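Uncharacterized protein (Legionella pneumophila subsp. pneumophila, PDB 4HFV) is a putative effector of the Dot/Icm type IV secretion system whose molecular function is not established, though it may take part in metaeffector activity inside the host cell. Local coordinates at residues 49-63 against 76-88. Sequence-based numbering, arbitrary orientation.
Sequences RQPQVLVLLKTIELL and VLNALAYYIRDQI
Leu80 points its CD2 methyl at Thr59, and the two side chains meet tip to tip, 3.3 Å from Leu80 CD2 to Thr59 OG1. The Thr59 hydroxyl is already engaged. It donates to Val55 O in its own helix, at 2.9 Å from OG1 to O, from above the carbonyl plane, while Thr59 N reaches the same oxygen from the opposite face. This bond holds the hydroxyl against its own backbone. Leu80 is also met by Val55 CG1 and by Leu56 CD2. With CG anti to the backbone N (chi1 -178°), its methyls extend toward helix 49-64.

Leu77 fits as a knob into the hole formed by Leu56, Thr59, Ile60 and Leu63. Its CD1 lies 3.8 Å from Ile60 CG1. Beyond it, Leu63 CD1 packs on Val76 CG1. In the other direction Leu56 and Ile84 reach toward each other, with Leu56 CG 3.6 Å from Ile84 CD1. Phe102 and Leu106 of helix 101-109 pack against Leu56 and Ile84, respectively.

At the far end Ile88 crosses Arg49 at about a right angle. Its CD1 sits over the centre of one guanidinium face, 3.7 Å above the plane. Arg49 NH1 donates to Gln52 OE1 at 2.8 Å, and Arg49 NE hydrogen-bonds a citrate, probably from the crystallisation liquor. The Gln52 amide lies against Ile84 CG2 and Ile88 CG1.

The two segments run antiparallel (177°) as a helical hairpin near the centre of the chain. Their interface is largely apolar, and Thr59 OG1 and Gln52 OE1 find partners within helix 49-64. Cohesion between the helices therefore rests on side-chain packing.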
loop_
_atom_site.group_PDB
_atom_site.type_symbol
_atom_site.label_atom_id
_atom_site.label_comp_id
_atom_site.label_asym_id
_atom_site.label_seq_id
_atom_site.Cartn_x
_atom_site.Cartn_y
_atom_site.Cartn_z
ATOM N N ARG A 49 8.570 -5.486 -28.195
ATOM C CA ARG A 49 9.263 -6.385 -27.271
ATOM C C ARG A 49 10.542 -5.764 -26.722
ATOM O O ARG A 49 11.048 -6.189 -25.707
ATOM C CB ARG A 49 9.631 -7.712 -27.993
ATOM C CG ARG A 49 8.448 -8.648 -28.225
ATOM C CD ARG A 49 7.908 -9.414 -26.958
ATOM N NE ARG A 49 6.626 -9.968 -27.391
ATOM C CZ ARG A 49 5.441 -9.387 -27.192
ATOM N NH1 ARG A 49 5.323 -8.263 -26.452
ATOM N NH2 ARG A 49 4.360 -9.951 -27.718
ATOM N N GLN A 50 11.074 -4.771 -27.422
ATOM C CA GLN A 50 12.355 -4.192 -27.029
ATOM C C GLN A 50 12.386 -3.742 -25.566
ATOM O O GLN A 50 13.243 -4.194 -24.830
ATOM C CB GLN A 50 12.771 -3.060 -27.973
ATOM C CG GLN A 50 13.274 -3.629 -29.288
ATOM C CD GLN A 50 13.669 -2.556 -30.283
ATOM O OE1 GLN A 50 13.873 -1.412 -29.918
ATOM N NE2 GLN A 50 13.798 -2.935 -31.544
ATOM N N PRO A 51 11.421 -2.913 -25.125
ATOM C CA PRO A 51 11.573 -2.481 -23.734
ATOM C C PRO A 51 11.323 -3.600 -22.738
ATOM O O PRO A 51 11.914 -3.566 -21.640
ATOM C CB PRO A 51 10.561 -1.314 -23.587
ATOM C CG PRO A 51 9.580 -1.469 -24.692
ATOM C CD PRO A 51 10.331 -2.207 -25.815
ATOM N N GLN A 52 10.487 -4.579 -23.076
ATOM C CA GLN A 52 10.267 -5.683 -22.152
ATOM C C GLN A 52 11.556 -6.471 -21.986
ATOM O O GLN A 52 11.952 -6.833 -20.878
ATOM C CB GLN A 52 9.155 -6.569 -22.666
ATOM C CG GLN A 52 7.849 -5.837 -22.797
ATOM C CD GLN A 52 6.820 -6.652 -23.541
ATOM O OE1 GLN A 52 7.158 -7.421 -24.443
ATOM N NE2 GLN A 52 5.551 -6.518 -23.144
ATOM N N VAL A 53 12.242 -6.708 -23.097
ATOM C CA VAL A 53 13.478 -7.432 -23.028
ATOM C C VAL A 53 14.541 -6.684 -22.243
ATOM O O VAL A 53 15.185 -7.283 -21.397
ATOM C CB VAL A 53 13.968 -7.819 -24.489
ATOM C CG1 VAL A 53 15.381 -8.280 -24.488
ATOM C CG2 VAL A 53 13.094 -8.903 -25.025
ATOM N N LEU A 54 14.684 -5.375 -22.483
ATOM C CA LEU A 54 15.690 -4.569 -21.784
ATOM C C LEU A 54 15.391 -4.456 -20.287
ATOM O O LEU A 54 16.296 -4.536 -19.436
ATOM C CB LEU A 54 15.863 -3.188 -22.452
ATOM C CG LEU A 54 16.426 -3.224 -23.891
ATOM C CD1 LEU A 54 16.363 -1.832 -24.547
ATOM C CD2 LEU A 54 17.838 -3.700 -23.815
ATOM N N VAL A 55 14.121 -4.372 -19.938
ATOM C CA VAL A 55 13.780 -4.349 -18.514
ATOM C C VAL A 55 14.100 -5.652 -17.816
ATOM O O VAL A 55 14.669 -5.657 -16.719
ATOM C CB VAL A 55 12.334 -3.981 -18.321
ATOM C CG1 VAL A 55 11.922 -4.271 -16.894
ATOM C CG2 VAL A 55 12.210 -2.487 -18.645
ATOM N N LEU A 56 13.808 -6.774 -18.487
ATOM C CA LEU A 56 14.178 -8.081 -17.957
ATOM C C LEU A 56 15.684 -8.213 -17.783
ATOM O O LEU A 56 16.142 -8.649 -16.737
ATOM C CB LEU A 56 13.687 -9.214 -18.876
ATOM C CG LEU A 56 12.209 -9.554 -18.739
ATOM C CD1 LEU A 56 11.675 -10.375 -19.977
ATOM C CD2 LEU A 56 12.114 -10.346 -17.466
ATOM N N LEU A 57 16.449 -7.844 -18.806
ATOM C CA LEU A 57 17.894 -7.908 -18.730
ATOM C C LEU A 57 18.483 -6.920 -17.718
ATOM O O LEU A 57 19.497 -7.231 -17.060
ATOM C CB LEU A 57 18.528 -7.717 -20.126
ATOM C CG LEU A 57 18.261 -8.810 -21.192
ATOM C CD1 LEU A 57 18.807 -8.417 -22.596
ATOM C CD2 LEU A 57 18.843 -10.083 -20.758
ATOM N N LYS A 58 17.952 -5.710 -17.614
ATOM C CA LYS A 58 18.470 -4.785 -16.600
ATOM C C LYS A 58 18.159 -5.314 -15.192
ATOM O O LYS A 58 18.991 -5.238 -14.281
ATOM C CB LYS A 58 17.897 -3.379 -16.740
ATOM C CG LYS A 58 18.427 -2.403 -15.755
ATOM C CD LYS A 58 19.934 -2.154 -15.853
ATOM C CE LYS A 58 20.328 -1.680 -17.235
ATOM N NZ LYS A 58 21.796 -1.348 -17.272
ATOM N N THR A 59 16.974 -5.862 -15.041
ATOM C CA THR A 59 16.563 -6.450 -13.759
ATOM C C THR A 59 17.542 -7.546 -13.384
ATOM O O THR A 59 18.047 -7.565 -12.267
ATOM C CB THR A 59 15.077 -6.896 -13.804
ATOM O OG1 THR A 59 14.264 -5.728 -13.824
ATOM C CG2 THR A 59 14.665 -7.763 -12.632
ATOM N N ILE A 60 17.847 -8.443 -14.320
ATOM C CA ILE A 60 18.792 -9.504 -14.048
ATOM C C ILE A 60 20.193 -9.006 -13.672
ATOM O O ILE A 60 20.797 -9.494 -12.719
ATOM C CB ILE A 60 18.888 -10.439 -15.264
ATOM C CG1 ILE A 60 17.653 -11.354 -15.333
ATOM C CG2 ILE A 60 20.125 -11.233 -15.180
ATOM C CD1 ILE A 60 17.422 -11.980 -16.760
ATOM N N GLU A 61 20.716 -8.034 -14.421
ATOM C CA GLU A 61 22.020 -7.411 -14.101
ATOM C C GLU A 61 22.024 -6.816 -12.666
ATOM O O GLU A 61 23.006 -6.916 -11.905
ATOM C CB GLU A 61 22.291 -6.298 -15.133
ATOM C CG GLU A 61 23.649 -5.564 -15.013
ATOM C CD GLU A 61 23.695 -4.247 -15.823
ATOM O OE1 GLU A 61 22.825 -4.027 -16.689
ATOM O OE2 GLU A 61 24.595 -3.411 -15.593
ATOM N N LEU A 62 20.936 -6.172 -12.288
ATOM C CA LEU A 62 20.910 -5.475 -10.997
ATOM C C LEU A 62 20.819 -6.499 -9.858
ATOM O O LEU A 62 21.520 -6.401 -8.844
ATOM C CB LEU A 62 19.762 -4.451 -10.937
ATOM C CG LEU A 62 19.903 -3.196 -11.838
ATOM C CD1 LEU A 62 18.590 -2.395 -11.908
ATOM C CD2 LEU A 62 21.049 -2.320 -11.395
ATOM N N LEU A 63 19.963 -7.493 -10.027
ATOM C CA LEU A 63 19.885 -8.559 -9.029
ATOM C C LEU A 63 21.219 -9.289 -8.887
ATOM O O LEU A 63 21.652 -9.576 -7.771
ATOM C CB LEU A 63 18.736 -9.517 -9.365
ATOM C CG LEU A 63 17.352 -8.877 -9.267
ATOM C CD1 LEU A 63 16.288 -9.702 -9.872
ATOM C CD2 LEU A 63 16.972 -8.546 -7.773
ATOM N N VAL A 76 11.652 -11.225 -7.025
ATOM C CA VAL A 76 11.679 -10.147 -7.998
ATOM C C VAL A 76 11.618 -10.613 -9.445
ATOM O O VAL A 76 10.792 -10.098 -10.244
ATOM C CB VAL A 76 12.862 -9.199 -7.792
ATOM C CG1 VAL A 76 12.888 -8.117 -8.892
ATOM C CG2 VAL A 76 12.764 -8.529 -6.376
ATOM N N LEU A 77 12.478 -11.554 -9.830
ATOM C CA LEU A 77 12.506 -11.976 -11.234
ATOM C C LEU A 77 11.207 -12.704 -11.620
ATOM O O LEU A 77 10.661 -12.439 -12.676
ATOM C CB LEU A 77 13.769 -12.782 -11.569
ATOM C CG LEU A 77 14.029 -13.070 -13.054
ATOM C CD1 LEU A 77 14.114 -11.793 -13.949
ATOM C CD2 LEU A 77 15.290 -13.902 -13.227
ATOM N N ASN A 78 10.699 -13.597 -10.761
ATOM C CA ASN A 78 9.420 -14.241 -11.047
ATOM C C ASN A 78 8.325 -13.205 -11.241
ATOM O O ASN A 78 7.546 -13.288 -12.183
ATOM C CB ASN A 78 9.004 -15.185 -9.913
ATOM C CG ASN A 78 9.692 -16.545 -9.981
ATOM O OD1 ASN A 78 9.082 -17.531 -10.373
ATOM N ND2 ASN A 78 10.929 -16.615 -9.542
ATOM N N ALA A 79 8.246 -12.240 -10.317
ATOM C CA ALA A 79 7.256 -11.185 -10.420
ATOM C C ALA A 79 7.342 -10.447 -11.765
ATOM O O ALA A 79 6.333 -10.209 -12.411
ATOM C CB ALA A 79 7.370 -10.152 -9.222
ATOM N N LEU A 80 8.528 -10.023 -12.168
ATOM C CA LEU A 80 8.635 -9.301 -13.428
ATOM C C LEU A 80 8.249 -10.176 -14.623
ATOM O O LEU A 80 7.625 -9.683 -15.561
ATOM C CB LEU A 80 10.055 -8.814 -13.647
ATOM C CG LEU A 80 10.298 -8.005 -14.909
ATOM C CD1 LEU A 80 9.395 -6.789 -14.971
ATOM C CD2 LEU A 80 11.764 -7.611 -14.908
ATOM N N ALA A 81 8.646 -11.449 -14.610
ATOM C CA ALA A 81 8.305 -12.313 -15.736
ATOM C C ALA A 81 6.798 -12.450 -15.776
ATOM O O ALA A 81 6.194 -12.342 -16.847
ATOM C CB ALA A 81 8.966 -13.698 -15.634
ATOM N N TYR A 82 6.196 -12.688 -14.606
ATOM C CA TYR A 82 4.746 -12.835 -14.538
ATOM C C TYR A 82 4.050 -11.577 -15.022
ATOM O O TYR A 82 3.121 -11.650 -15.803
ATOM C CB TYR A 82 4.292 -13.170 -13.119
ATOM C CG TYR A 82 2.846 -13.585 -13.092
ATOM C CD1 TYR A 82 1.859 -12.629 -12.995
ATOM C CD2 TYR A 82 2.465 -14.930 -13.238
ATOM C CE1 TYR A 82 0.525 -12.978 -12.981
ATOM C CE2 TYR A 82 1.134 -15.293 -13.238
ATOM C CZ TYR A 82 0.171 -14.301 -13.111
ATOM O OH TYR A 82 -1.167 -14.593 -13.090
ATOM N N TYR A 83 4.528 -10.419 -14.569
ATOM C CA TYR A 83 3.965 -9.128 -14.976
ATOM C C TYR A 83 4.063 -8.893 -16.489
ATOM O O TYR A 83 3.111 -8.459 -17.148
ATOM C CB TYR A 83 4.689 -8.015 -14.178
ATOM C CG TYR A 83 4.186 -6.593 -14.386
ATOM C CD1 TYR A 83 2.846 -6.262 -14.255
ATOM C CD2 TYR A 83 5.086 -5.564 -14.663
ATOM C CE1 TYR A 83 2.430 -4.935 -14.410
ATOM C CE2 TYR A 83 4.691 -4.270 -14.834
ATOM C CZ TYR A 83 3.376 -3.947 -14.717
ATOM O OH TYR A 83 3.021 -2.631 -14.918
ATOM N N ILE A 84 5.230 -9.143 -17.056
ATOM C CA ILE A 84 5.366 -8.926 -18.490
ATOM C C ILE A 84 4.510 -9.909 -19.262
ATOM O O ILE A 84 3.895 -9.541 -20.259
ATOM C CB ILE A 84 6.825 -9.016 -18.954
ATOM C CG1 ILE A 84 7.544 -7.719 -18.560
ATOM C CG2 ILE A 84 6.866 -9.241 -20.467
ATOM C CD1 ILE A 84 9.022 -7.837 -18.576
ATOM N N ARG A 85 4.453 -11.165 -18.808
ATOM C CA ARG A 85 3.516 -12.146 -19.397
ATOM C C ARG A 85 2.071 -11.596 -19.408
ATOM O O ARG A 85 1.361 -11.651 -20.416
ATOM C CB ARG A 85 3.557 -13.461 -18.595
ATOM C CG ARG A 85 2.630 -14.594 -19.090
ATOM C CD ARG A 85 2.943 -15.914 -18.379
ATOM N NE ARG A 85 2.028 -17.014 -18.720
ATOM C CZ ARG A 85 0.832 -17.192 -18.168
ATOM N NH1 ARG A 85 0.412 -16.350 -17.257
ATOM N NH2 ARG A 85 0.068 -18.237 -18.490
ATOM N N ASP A 86 1.621 -11.044 -18.285
ATOM C CA ASP A 86 0.268 -10.523 -18.216
ATOM C C ASP A 86 0.057 -9.327 -19.172
ATOM O O ASP A 86 -0.996 -9.159 -19.802
ATOM C CB ASP A 86 -0.008 -10.097 -16.781
ATOM C CG ASP A 86 -1.468 -9.763 -16.554
ATOM O OD1 ASP A 86 -2.284 -10.676 -16.668
ATOM O OD2 ASP A 86 -1.784 -8.592 -16.257
ATOM N N GLN A 87 1.086 -8.518 -19.286
ATOM C CA GLN A 87 1.072 -7.375 -20.190
ATOM C C GLN A 87 0.883 -7.806 -21.646
ATOM O O GLN A 87 0.147 -7.180 -22.416
ATOM C CB GLN A 87 2.327 -6.555 -19.999
ATOM C CG GLN A 87 2.244 -5.714 -18.708
ATOM C CD GLN A 87 3.409 -4.790 -18.463
ATOM O OE1 GLN A 87 4.561 -5.175 -18.562
ATOM N NE2 GLN A 87 3.095 -3.537 -18.078
ATOM N N ILE A 88 1.513 -8.907 -22.013
ATOM C CA ILE A 88 1.340 -9.468 -23.350
ATOM C C ILE A 88 -0.056 -10.059 -23.521
ATOM O O ILE A 88 -0.691 -9.856 -24.546
ATOM C CB ILE A 88 2.416 -10.507 -23.647
ATOM C CG1 ILE A 88 3.794 -9.844 -23.601
ATOM C CG2 ILE A 88 2.206 -11.134 -25.026
ATOM C CD1 ILE A 88 4.977 -10.839 -23.776
#